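Local coordinates for protein 1,3-alpha-isomaltosidase (Kribbella flavida DSM 17836, PDB 5X3I) that hydrolyses the alpha-1,3-glucosidic linkages of the cyclic tetrasaccharide cyclobis-(1-6)-alpha-nigerosyl to yield isomaltose, as part of its intracellular breakdown, at residues Glu202-Val207 with Ser244-Tyr249; Asn684-Pro689 with Val725-Cys730; Asp442-Arg447 with Val482-Arg487; Lys398-Thr403 with Trp434-Leu439. The protein carries 1 engineered substitution. All blocks are in the same frame, centred on the assembly; numbering follows the deposited sequence.

Interactions 3 and 4 both belong to the family 31 TIM-barrel domain; their segments adjoin in the sequence, with centres about 21 Å apart. Interaction 1 lies in the N-terminal beta domain, yet its nearest atoms come within about 5 Å of those of interaction 3. Each of these three contacts brings one side chain to within about 10 Å of an active-site residue: the side chains of Val206, Tyr483 and Phe435 are about 9, 10 and 10 Å from that of Glu474, an active-site residue by similarity, and Phe435 is about 9 Å from Ala471, the engineered replacement of the inferred nucleophile. Interaction 2, in the C-terminal domain, is remote, its centre about 46 Å from those of interactions 3 and 4.

Interaction 1 (Glu202-Val207 with Ser244-Tyr249); sequences ELDAVV and SRRTWY
At one margin of the antiparallel sheet in the galactose mutarotase-like N-terminal domain, strand 202-205 pairs with strand 247-252; the axes of the short segments run at 161° to each other. Leu203 and Tyr249 form a hydrogen-bonded pair, with Leu203 N to Tyr249 O at 2.9 Å and Tyr249 N to Leu203 O at 2.6 Å. Next to it, Asp204 and Trp248 are a non-hydrogen-bonded pair with CA atoms only 4.0 Å apart, and Asp204 CB sits 3.6 Å from Trp248 CD1.

On the Asp204 and Trp248 face, Arg246 grips the carboxylate side-on. Its NH2 reaches Asp204 OD2 at 2.8 Å, nearly in line with the C-O bond, and NE reaches the same oxygen at 3.2 Å. The oxygen lies in the guanidinium plane, whereas the carboxylate is turned 52° against it. Arg246 can reach this far because CG is anti to the backbone N (chi1 -166°) and the chain runs extended to NE. Val206 CG1 lies over one guanidinium face, while Arg246 CG rests on a face of the Trp248 ring. Tyr33 completes the cluster, bonding Asp204 OD1 and making a cation-pi contact with Arg246. A leucine in place of Arg246 would probably leave Asp204 OD2 without its charged mate, and Val206 CG1 without the flat group beneath it.

On the Leu203 and Tyr249 face, Leu203 CD2 packs against Tyr249 CB. Nearby, a water donates to Ala205 O and Arg245 O and accepts from Thr247 OG1, which also takes the Tyr249 hydroxyl proton at 2.9 Å.

Interaction 2 (Asn684-Pro689 with Val725-Cys730); sequences NPVLEP and VVPVYC
This is a small, buried contact of one backbone hydrogen bond and a few aliphatic side chains in the C-terminal beta domain, where the loop leaving strand 681-683 meets the residues leading into strand 728-731. The two segments bury 198 Å² between them. Asn684 N donates to Pro727 O at 3.1 Å, with an N-H...O angle of 149°. It approaches nearly in line with the carbonyl bond.

Beyond this bond the segments meet through aliphatic groups and one carbonyl. Asn684 O faces the Pro727 ring, 3.4 Å from CD, and lies 3.6 Å from Val726 CG2. That methyl also sits 3.8 Å from Pro685 CA; it gets there because CG2 is anti to the backbone N of Val726, with CG1 (chi1 50°) turned between N and the carbonyl carbon. The CA-CB bond of Val686 points toward segment 725-730, and its CG2 comes to 3.8 Å from Pro727 CD, the two side chains crossing at about a right angle. The side-chain carboxamide of Asn684 is engaged elsewhere: its ND2 bonds Thr696 OG1.

Strand 681-683 continues the pairing antiparallel with 728-731, through the backbone bond between Leu682 and Tyr729. Helix 576-586 packs on Pro685, Val686 and Val726 through Ala585, Arg581 and Ala584, while Trp694 and Thr696 of strand 693-698 touch Pro727.

Interaction 3 (Asp442-Arg447 with Val482-Arg487); sequences DLSVQR and VYADGR
One carboxylate, that of Asp442, organises both loops at once: its OD2 takes the backbone N-H of Ala484 across the contact, while its OD1 collects two donors from Ser444 in its own segment. Ala484 N lies 2.7 Å from Asp442 OD2, on the syn side of that oxygen, with an N-H...O angle of 157°. Having CG anti to the backbone N (chi1 -175°) carries the carboxylate across to this amide. Ser444 OG donates to Asp442 OD1 at 2.7 Å and Ser444 N reaches it at 3.2 Å, both from the same face of the carboxylate plane; the second bond closes an Asx turn. OD1 also meets the edge of the Tyr483 ring, 3.4 Å from CD2, the ring and carboxylate planes standing 72° apart.

In the TIM-barrel domain, the first loop leads into helix 446-454, with Val445 as the N-cap residue, and the second follows strand 467-470 and holds a type I beta turn from Tyr483 to Gly486.

Ser444 OG accepts a weak bond from Asp485 N at 3.2 Å. An alanine at Asp442 would probably leave the Ala484 N-H without its acceptor and the Ser444 hydroxyl without the oxygen that fixes its direction. Val445 CG1 packs along this turn, 3.8 Å from Ala484 CB. Asp485 closes a second Asx turn through Arg487 N to OD1, and its OD2 forms a salt bridge with Arg487 NH1 at 2.8 Å. The Tyr483 hydroxyl is hydrogen-bonded to Asn493 OD1, outside the two segments.

Interaction 4 (Lys398-Thr403 with Trp434-Leu439); sequences KTEFST and WFPQAL. With SO4 (sulfate ion), chain D.
Two loops of the TIM-barrel domain, one ahead of helix 404-415 and one after it, pack closely where Lys398 lies over Phe435 and more loosely where Glu400 approaches Pro436. On the close side, Lys398 CE sits over one face of the Phe435 ring, 3.6 Å from its centroid and 23° off the normal, which makes a CH-pi contact; CG also touches the ring, near CD2 and CE2. The lysine chain runs extended beyond CG and crosses the phenylalanine side chain at about a right angle; NZ lies over the same face, 4.5 Å from the centroid, a cation-pi contact, and also bonds Glu339 O.

The Thr399 hydroxyl donates to Gln437 O at 2.6 Å, approaching from well above the carbonyl plane. With OG1 between the backbone N and the carbonyl carbon (chi1 55°), CG2 is left to meet Leu439 CG at 3.6 Å. Arg429 NE is a second donor to Gln437 O. The residues from Phe435 to Ala438 form a type II beta turn.

At the exposed margin the direct touch is slighter: Glu400 OE1 comes to 3.8 Å from Pro436 CD, and a water accepts from Glu400 N while donating to Pro436 O. Farther along segment 398-403, a sulfate ion, probably from the crystallisation liquor, is bound at Ser402 and Thr403; its O1 accepts from Thr403 N and from Thr403 OG1, each at 3.0 Å.

Interaction 1 (Glu202-Val207 with Ser244-Tyr249)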
# COMPACT_ATOMS: atom_id res chain seq x y z
N GLU A 202 5.84 16.74 -8.70
CA GLU A 202 6.25 15.58 -9.46
C GLU A 202 5.97 14.31 -8.67
O GLU A 202 6.32 14.22 -7.49
CB GLU A 202 7.74 15.66 -9.81
CG GLU A 202 8.07 16.77 -10.79
CD GLU A 202 9.53 16.80 -11.14
OE1 GLU A 202 9.85 17.03 -12.32
OE2 GLU A 202 10.37 16.59 -10.23
N LEU A 203 5.36 13.33 -9.32
CA LEU A 203 5.00 12.06 -8.69
C LEU A 203 4.90 10.98 -9.75
O LEU A 203 4.88 11.29 -10.94
CB LEU A 203 3.67 12.18 -7.92
CG LEU A 203 2.38 12.38 -8.73
CD1 LEU A 203 1.18 11.76 -8.01
CD2 LEU A 203 2.13 13.84 -8.98
N ASP A 204 4.88 9.72 -9.32
CA ASP A 204 4.65 8.64 -10.26
C ASP A 204 3.66 7.60 -9.69
O ASP A 204 3.21 7.74 -8.57
CB ASP A 204 5.98 7.98 -10.64
CG ASP A 204 6.68 7.28 -9.47
OD1 ASP A 204 6.25 7.38 -8.31
OD2 ASP A 204 7.71 6.63 -9.74
N ALA A 205 3.30 6.61 -10.49
CA ALA A 205 2.48 5.53 -9.98
C ALA A 205 3.18 4.20 -10.17
O ALA A 205 3.15 3.63 -11.26
CB ALA A 205 1.14 5.53 -10.68
N VAL A 206 3.72 3.67 -9.08
CA VAL A 206 4.30 2.34 -9.09
C VAL A 206 4.21 1.75 -7.68
O VAL A 206 4.50 2.43 -6.69
CB VAL A 206 5.78 2.37 -9.59
CG1 VAL A 206 6.66 3.29 -8.75
CG2 VAL A 206 6.36 0.97 -9.63
N VAL A 207 3.88 0.47 -7.60
CA VAL A 207 3.72 -0.17 -6.31
C VAL A 207 5.09 -0.30 -5.67
O VAL A 207 6.01 -0.85 -6.27
CB VAL A 207 3.06 -1.54 -6.43
CG1 VAL A 207 3.06 -2.25 -5.08
CG2 VAL A 207 1.65 -1.40 -6.97
N SER A 244 -1.17 -0.95 -16.44
CA SER A 244 -0.54 -1.26 -15.17
C SER A 244 0.98 -1.01 -15.21
O SER A 244 1.68 -1.29 -14.25
CB SER A 244 -0.85 -2.69 -14.74
OG SER A 244 -0.57 -3.63 -15.74
N ARG A 245 1.48 -0.51 -16.34
CA ARG A 245 2.89 -0.12 -16.42
C ARG A 245 3.12 1.18 -15.64
O ARG A 245 2.18 1.89 -15.33
CB ARG A 245 3.35 0.04 -17.87
CG ARG A 245 3.36 -1.26 -18.64
CD ARG A 245 3.99 -1.16 -20.03
NE ARG A 245 3.91 -2.45 -20.70
CZ ARG A 245 2.87 -2.84 -21.43
NH1 ARG A 245 1.85 -2.03 -21.64
NH2 ARG A 245 2.87 -4.05 -21.98
N ARG A 246 4.37 1.46 -15.29
CA ARG A 246 4.72 2.68 -14.59
C ARG A 246 4.28 3.93 -15.36
O ARG A 246 4.33 3.96 -16.60
CB ARG A 246 6.23 2.71 -14.32
CG ARG A 246 6.69 3.76 -13.31
CD ARG A 246 8.08 3.41 -12.76
NE ARG A 246 8.53 4.31 -11.71
CZ ARG A 246 9.69 4.21 -11.08
NH1 ARG A 246 10.54 3.23 -11.39
NH2 ARG A 246 10.02 5.08 -10.13
N THR A 247 3.82 4.93 -14.62
CA THR A 247 3.49 6.24 -15.16
C THR A 247 4.05 7.33 -14.26
O THR A 247 4.19 7.12 -13.06
CB THR A 247 1.97 6.46 -15.28
OG1 THR A 247 1.36 6.30 -13.98
CG2 THR A 247 1.34 5.50 -16.27
N TRP A 248 4.33 8.50 -14.84
CA TRP A 248 4.92 9.63 -14.13
C TRP A 248 4.11 10.91 -14.36
O TRP A 248 3.52 11.09 -15.41
CB TRP A 248 6.36 9.89 -14.57
CG TRP A 248 7.36 8.80 -14.31
CD1 TRP A 248 8.25 8.74 -13.29
CD2 TRP A 248 7.60 7.66 -15.12
NE1 TRP A 248 9.02 7.62 -13.40
CE2 TRP A 248 8.64 6.93 -14.52
CE3 TRP A 248 7.04 7.17 -16.30
CZ2 TRP A 248 9.13 5.75 -15.05
CZ3 TRP A 248 7.52 5.99 -16.82
CH2 TRP A 248 8.56 5.30 -16.20
N TYR A 249 4.11 11.80 -13.38
CA TYR A 249 3.27 12.98 -13.44
C TYR A 249 4.01 14.21 -12.97
O TYR A 249 4.78 14.16 -12.02
CB TYR A 249 2.01 12.76 -12.60
CG TYR A 249 1.23 11.55 -13.03
CD1 TYR A 249 1.52 10.30 -12.50
CD2 TYR A 249 0.25 11.65 -13.99
CE1 TYR A 249 0.83 9.19 -12.91
CE2 TYR A 249 -0.44 10.54 -14.40
CZ TYR A 249 -0.15 9.31 -13.85
OH TYR A 249 -0.82 8.20 -14.27
O HOH W 1 1.04 3.56 -13.36

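Interaction 2 (Asn684-Pro689 with Val725-Cys730)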
# COMPACT_ATOMS: atom_id res chain seq x y z
N ASN A 684 -13.15 17.14 11.79
CA ASN A 684 -11.95 17.97 11.72
C ASN A 684 -10.91 17.57 12.75
O ASN A 684 -10.82 18.17 13.81
CB ASN A 684 -12.31 19.45 11.89
CG ASN A 684 -11.14 20.37 11.61
OD1 ASN A 684 -10.13 19.95 11.05
ND2 ASN A 684 -11.27 21.63 11.99
N PRO A 685 -10.10 16.55 12.42
CA PRO A 685 -9.10 15.97 13.31
C PRO A 685 -8.20 17.03 13.92
O PRO A 685 -7.87 18.00 13.24
CB PRO A 685 -8.30 15.06 12.39
CG PRO A 685 -9.25 14.70 11.31
CD PRO A 685 -10.08 15.92 11.09
N VAL A 686 -7.79 16.85 15.17
CA VAL A 686 -6.87 17.81 15.73
C VAL A 686 -5.46 17.27 15.50
O VAL A 686 -5.03 16.30 16.11
CB VAL A 686 -7.13 18.03 17.22
CG1 VAL A 686 -6.19 19.09 17.77
CG2 VAL A 686 -8.56 18.46 17.43
N LEU A 687 -4.77 17.93 14.57
CA LEU A 687 -3.50 17.47 14.02
C LEU A 687 -2.24 18.11 14.59
O LEU A 687 -1.15 17.92 14.04
CB LEU A 687 -3.53 17.63 12.50
CG LEU A 687 -4.63 16.76 11.90
CD1 LEU A 687 -4.79 17.03 10.44
CD2 LEU A 687 -4.34 15.29 12.14
N GLU A 688 -2.37 18.94 15.61
CA GLU A 688 -1.20 19.57 16.22
C GLU A 688 -1.17 19.45 17.74
O GLU A 688 -2.20 19.51 18.39
CB GLU A 688 -1.15 21.05 15.83
CG GLU A 688 -0.78 21.28 14.38
CD GLU A 688 -1.03 22.71 13.94
OE1 GLU A 688 -0.82 23.00 12.75
OE2 GLU A 688 -1.45 23.52 14.79
N PRO A 689 0.04 19.29 18.30
CA PRO A 689 0.16 19.24 19.76
C PRO A 689 -0.05 20.61 20.39
O PRO A 689 0.29 21.61 19.77
CB PRO A 689 1.60 18.76 19.97
CG PRO A 689 2.34 19.28 18.77
CD PRO A 689 1.35 19.25 17.63
N VAL A 725 -12.57 15.75 23.06
CA VAL A 725 -13.31 16.30 21.93
C VAL A 725 -12.48 16.33 20.65
O VAL A 725 -11.31 16.70 20.67
CB VAL A 725 -13.81 17.73 22.26
CG1 VAL A 725 -14.12 18.53 21.00
CG2 VAL A 725 -15.02 17.68 23.18
N VAL A 726 -13.08 15.91 19.55
CA VAL A 726 -12.60 16.27 18.22
C VAL A 726 -13.78 16.94 17.58
O VAL A 726 -14.91 16.47 17.73
CB VAL A 726 -12.12 15.04 17.39
CG1 VAL A 726 -13.18 13.92 17.37
CG2 VAL A 726 -11.78 15.44 15.97
N PRO A 727 -13.55 18.05 16.85
CA PRO A 727 -14.70 18.76 16.30
C PRO A 727 -15.44 17.93 15.28
O PRO A 727 -14.85 17.42 14.34
CB PRO A 727 -14.08 20.01 15.67
CG PRO A 727 -12.84 20.24 16.46
CD PRO A 727 -12.32 18.86 16.78
N VAL A 728 -16.75 17.82 15.47
CA VAL A 728 -17.63 17.05 14.61
C VAL A 728 -18.94 17.80 14.51
O VAL A 728 -19.47 18.28 15.51
CB VAL A 728 -17.90 15.63 15.16
CG1 VAL A 728 -18.97 14.93 14.34
CG2 VAL A 728 -16.63 14.81 15.19
N TYR A 729 -19.48 17.90 13.31
CA TYR A 729 -20.70 18.65 13.08
C TYR A 729 -21.65 17.82 12.25
O TYR A 729 -21.23 17.12 11.34
CB TYR A 729 -20.39 19.99 12.41
CG TYR A 729 -19.50 20.87 13.25
CD1 TYR A 729 -20.05 21.76 14.17
CD2 TYR A 729 -18.13 20.79 13.17
CE1 TYR A 729 -19.24 22.55 14.96
CE2 TYR A 729 -17.31 21.58 13.95
CZ TYR A 729 -17.88 22.45 14.84
OH TYR A 729 -17.08 23.24 15.63
N CYS A 730 -22.93 17.90 12.58
CA CYS A 730 -23.94 17.12 11.89
C CYS A 730 -24.86 18.03 11.11
O CYS A 730 -25.20 19.12 11.56
CB CYS A 730 -24.74 16.28 12.89
SG CYS A 730 -26.00 15.24 12.16

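Interaction 3 (Asp442-Arg447 with Val482-Arg487)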
# COMPACT_ATOMS: atom_id res chain seq x y z
N ASP A 442 2.31 -17.53 -8.18
CA ASP A 442 1.84 -16.70 -9.27
C ASP A 442 0.33 -16.67 -9.18
O ASP A 442 -0.36 -17.51 -9.73
CB ASP A 442 2.31 -17.32 -10.59
CG ASP A 442 1.98 -16.48 -11.81
OD1 ASP A 442 1.17 -15.55 -11.73
OD2 ASP A 442 2.53 -16.81 -12.87
N LEU A 443 -0.17 -15.56 -8.66
CA LEU A 443 -1.57 -15.45 -8.28
C LEU A 443 -2.33 -14.82 -9.44
O LEU A 443 -3.51 -14.55 -9.34
CB LEU A 443 -1.74 -14.64 -6.98
CG LEU A 443 -1.13 -15.31 -5.74
CD1 LEU A 443 -1.16 -14.39 -4.55
CD2 LEU A 443 -1.82 -16.65 -5.41
N SER A 444 -1.61 -14.60 -10.54
CA SER A 444 -2.24 -14.06 -11.74
C SER A 444 -3.19 -15.05 -12.41
O SER A 444 -3.98 -14.65 -13.25
CB SER A 444 -1.17 -13.63 -12.76
OG SER A 444 -0.69 -14.72 -13.52
N VAL A 445 -3.10 -16.33 -12.07
CA VAL A 445 -4.00 -17.31 -12.68
C VAL A 445 -4.72 -18.19 -11.66
O VAL A 445 -4.21 -18.46 -10.57
CB VAL A 445 -3.26 -18.23 -13.68
CG1 VAL A 445 -2.72 -17.41 -14.86
CG2 VAL A 445 -2.15 -18.98 -12.99
N GLN A 446 -5.90 -18.65 -12.04
CA GLN A 446 -6.81 -19.31 -11.12
C GLN A 446 -6.23 -20.58 -10.48
O GLN A 446 -6.40 -20.78 -9.28
CB GLN A 446 -8.12 -19.64 -11.83
CG GLN A 446 -9.22 -20.11 -10.89
CD GLN A 446 -9.58 -19.07 -9.85
OE1 GLN A 446 -9.98 -17.96 -10.17
NE2 GLN A 446 -9.43 -19.43 -8.58
N ARG A 447 -5.54 -21.42 -11.26
CA ARG A 447 -5.05 -22.69 -10.74
C ARG A 447 -4.08 -22.48 -9.58
O ARG A 447 -4.07 -23.25 -8.63
CB ARG A 447 -4.40 -23.55 -11.84
CG ARG A 447 -3.10 -23.01 -12.45
CD ARG A 447 -2.54 -23.95 -13.51
NE ARG A 447 -1.90 -25.13 -12.94
CZ ARG A 447 -0.61 -25.22 -12.64
NH1 ARG A 447 -0.12 -26.33 -12.12
NH2 ARG A 447 0.20 -24.21 -12.87
N VAL A 482 8.07 -13.10 -15.82
CA VAL A 482 6.99 -13.72 -16.58
C VAL A 482 5.90 -14.33 -15.70
O VAL A 482 6.17 -15.16 -14.84
CB VAL A 482 7.54 -14.82 -17.51
CG1 VAL A 482 6.40 -15.47 -18.30
CG2 VAL A 482 8.60 -14.24 -18.45
N TYR A 483 4.66 -13.90 -15.93
CA TYR A 483 3.49 -14.38 -15.22
C TYR A 483 2.69 -15.32 -16.09
O TYR A 483 2.65 -15.16 -17.31
CB TYR A 483 2.59 -13.23 -14.77
CG TYR A 483 3.17 -12.36 -13.68
CD1 TYR A 483 3.88 -11.22 -14.00
CD2 TYR A 483 2.98 -12.68 -12.34
CE1 TYR A 483 4.41 -10.42 -13.02
CE2 TYR A 483 3.50 -11.88 -11.35
CZ TYR A 483 4.21 -10.74 -11.69
OH TYR A 483 4.74 -9.94 -10.73
N ALA A 484 2.04 -16.29 -15.45
CA ALA A 484 1.31 -17.32 -16.18
C ALA A 484 0.11 -16.78 -16.94
O ALA A 484 -0.43 -17.44 -17.81
CB ALA A 484 0.87 -18.43 -15.23
N ASP A 485 -0.32 -15.57 -16.61
CA ASP A 485 -1.44 -14.98 -17.31
C ASP A 485 -0.97 -14.37 -18.64
O ASP A 485 -1.77 -13.80 -19.36
CB ASP A 485 -2.16 -13.93 -16.46
CG ASP A 485 -1.34 -12.66 -16.26
OD1 ASP A 485 -0.13 -12.65 -16.55
OD2 ASP A 485 -1.92 -11.66 -15.80
N GLY A 486 0.33 -14.46 -18.92
CA GLY A 486 0.90 -13.95 -20.16
C GLY A 486 1.50 -12.56 -20.08
O GLY A 486 2.12 -12.09 -21.03
N ARG A 487 1.31 -11.89 -18.95
CA ARG A 487 1.92 -10.57 -18.76
C ARG A 487 3.38 -10.66 -18.34
O ARG A 487 3.78 -11.59 -17.65
CB ARG A 487 1.15 -9.78 -17.71
CG ARG A 487 -0.25 -9.39 -18.12
CD ARG A 487 -0.88 -8.56 -17.03
NE ARG A 487 -2.10 -7.92 -17.51
CZ ARG A 487 -3.27 -8.53 -17.60
NH1 ARG A 487 -3.40 -9.80 -17.24
NH2 ARG A 487 -4.32 -7.87 -18.06
O HOH W 2 -4.57 -12.13 -14.89

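Interaction 4 (Lys398-Thr403 with Trp434-Leu439)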
# COMPACT_ATOMS: atom_id res chain seq x y z
N LYS A 398 9.28 -19.14 1.61
CA LYS A 398 10.68 -19.14 2.02
C LYS A 398 11.46 -20.28 1.39
O LYS A 398 10.99 -21.42 1.34
CB LYS A 398 10.80 -19.23 3.54
CG LYS A 398 10.32 -18.00 4.29
CD LYS A 398 10.71 -18.08 5.75
CE LYS A 398 10.19 -16.91 6.54
NZ LYS A 398 10.58 -16.98 7.96
N THR A 399 12.60 -19.94 0.81
CA THR A 399 13.52 -20.92 0.24
C THR A 399 14.72 -21.29 1.12
O THR A 399 15.51 -22.14 0.75
CB THR A 399 14.05 -20.42 -1.09
OG1 THR A 399 14.63 -19.12 -0.90
CG2 THR A 399 12.91 -20.31 -2.07
N GLU A 400 14.86 -20.64 2.27
CA GLU A 400 16.07 -20.78 3.07
C GLU A 400 16.13 -22.09 3.85
O GLU A 400 17.14 -22.40 4.48
CB GLU A 400 16.20 -19.60 4.03
CG GLU A 400 15.25 -19.65 5.21
CD GLU A 400 14.90 -18.28 5.74
OE1 GLU A 400 14.33 -17.48 4.98
OE2 GLU A 400 15.19 -18.01 6.92
N PHE A 401 15.06 -22.87 3.82
CA PHE A 401 15.04 -24.14 4.52
C PHE A 401 15.19 -25.31 3.57
O PHE A 401 14.58 -25.34 2.51
CB PHE A 401 13.75 -24.28 5.33
CG PHE A 401 13.59 -23.24 6.38
CD1 PHE A 401 14.20 -23.38 7.61
CD2 PHE A 401 12.84 -22.11 6.14
CE1 PHE A 401 14.05 -22.42 8.58
CE2 PHE A 401 12.69 -21.14 7.10
CZ PHE A 401 13.30 -21.30 8.32
N SER A 402 16.04 -26.26 3.94
CA SER A 402 16.28 -27.45 3.14
C SER A 402 15.20 -28.49 3.33
O SER A 402 14.95 -29.30 2.43
CB SER A 402 17.63 -28.07 3.49
OG SER A 402 18.64 -27.09 3.60
N THR A 403 14.58 -28.51 4.51
CA THR A 403 13.64 -29.55 4.86
C THR A 403 12.30 -29.02 5.35
O THR A 403 12.11 -27.82 5.49
CB THR A 403 14.19 -30.45 5.97
OG1 THR A 403 14.53 -29.64 7.10
CG2 THR A 403 15.43 -31.19 5.49
N TRP A 434 14.02 -8.51 3.46
CA TRP A 434 13.58 -9.59 4.42
C TRP A 434 12.77 -10.73 3.72
O TRP A 434 12.27 -10.52 2.70
CB TRP A 434 12.89 -8.90 5.63
CG TRP A 434 11.63 -9.39 6.34
CD1 TRP A 434 11.51 -9.60 7.68
CD2 TRP A 434 10.33 -9.63 5.80
NE1 TRP A 434 10.25 -9.97 8.00
CE2 TRP A 434 9.50 -10.00 6.86
CE3 TRP A 434 9.80 -9.59 4.53
CZ2 TRP A 434 8.18 -10.33 6.69
CZ3 TRP A 434 8.50 -9.92 4.36
CH2 TRP A 434 7.70 -10.28 5.44
N PHE A 435 12.69 -11.93 4.26
CA PHE A 435 12.21 -13.11 3.54
C PHE A 435 13.11 -13.29 2.29
O PHE A 435 12.62 -13.22 1.21
CB PHE A 435 10.73 -12.98 3.12
CG PHE A 435 9.73 -13.51 4.12
CD1 PHE A 435 9.55 -12.88 5.32
CD2 PHE A 435 8.98 -14.63 3.85
CE1 PHE A 435 8.65 -13.34 6.24
CE2 PHE A 435 8.07 -15.09 4.74
CZ PHE A 435 7.90 -14.44 5.94
N PRO A 436 14.43 -13.49 2.47
CA PRO A 436 15.37 -13.39 1.36
C PRO A 436 15.22 -14.53 0.37
O PRO A 436 15.17 -15.69 0.78
CB PRO A 436 16.73 -13.47 2.05
CG PRO A 436 16.47 -14.33 3.24
CD PRO A 436 15.08 -13.98 3.70
N GLN A 437 15.18 -14.20 -0.91
CA GLN A 437 15.12 -15.20 -1.96
C GLN A 437 13.87 -16.06 -1.91
O GLN A 437 13.84 -17.15 -2.47
CB GLN A 437 16.35 -16.11 -1.88
CG GLN A 437 17.66 -15.37 -1.85
CD GLN A 437 18.06 -14.90 -3.22
OE1 GLN A 437 18.52 -15.69 -4.04
NE2 GLN A 437 17.87 -13.61 -3.49
N ALA A 438 12.81 -15.56 -1.27
CA ALA A 438 11.56 -16.30 -1.23
C ALA A 438 10.90 -16.29 -2.60
O ALA A 438 11.00 -15.31 -3.32
CB ALA A 438 10.63 -15.71 -0.17
N LEU A 439 10.22 -17.38 -2.96
CA LEU A 439 9.43 -17.42 -4.20
C LEU A 439 8.10 -16.69 -4.04
O LEU A 439 7.58 -16.57 -2.94
CB LEU A 439 9.15 -18.87 -4.62
CG LEU A 439 10.34 -19.81 -4.53
CD1 LEU A 439 9.96 -21.20 -4.95
CD2 LEU A 439 11.48 -19.28 -5.38
S SO4 D . 17.01 -26.72 7.44
O1 SO4 D . 15.74 -26.96 6.76
O2 SO4 D . 17.69 -28.00 7.60
O3 SO4 D . 17.83 -25.80 6.65
O4 SO4 D . 16.76 -26.13 8.75
O HOH W 3 13.72 -17.67 2.66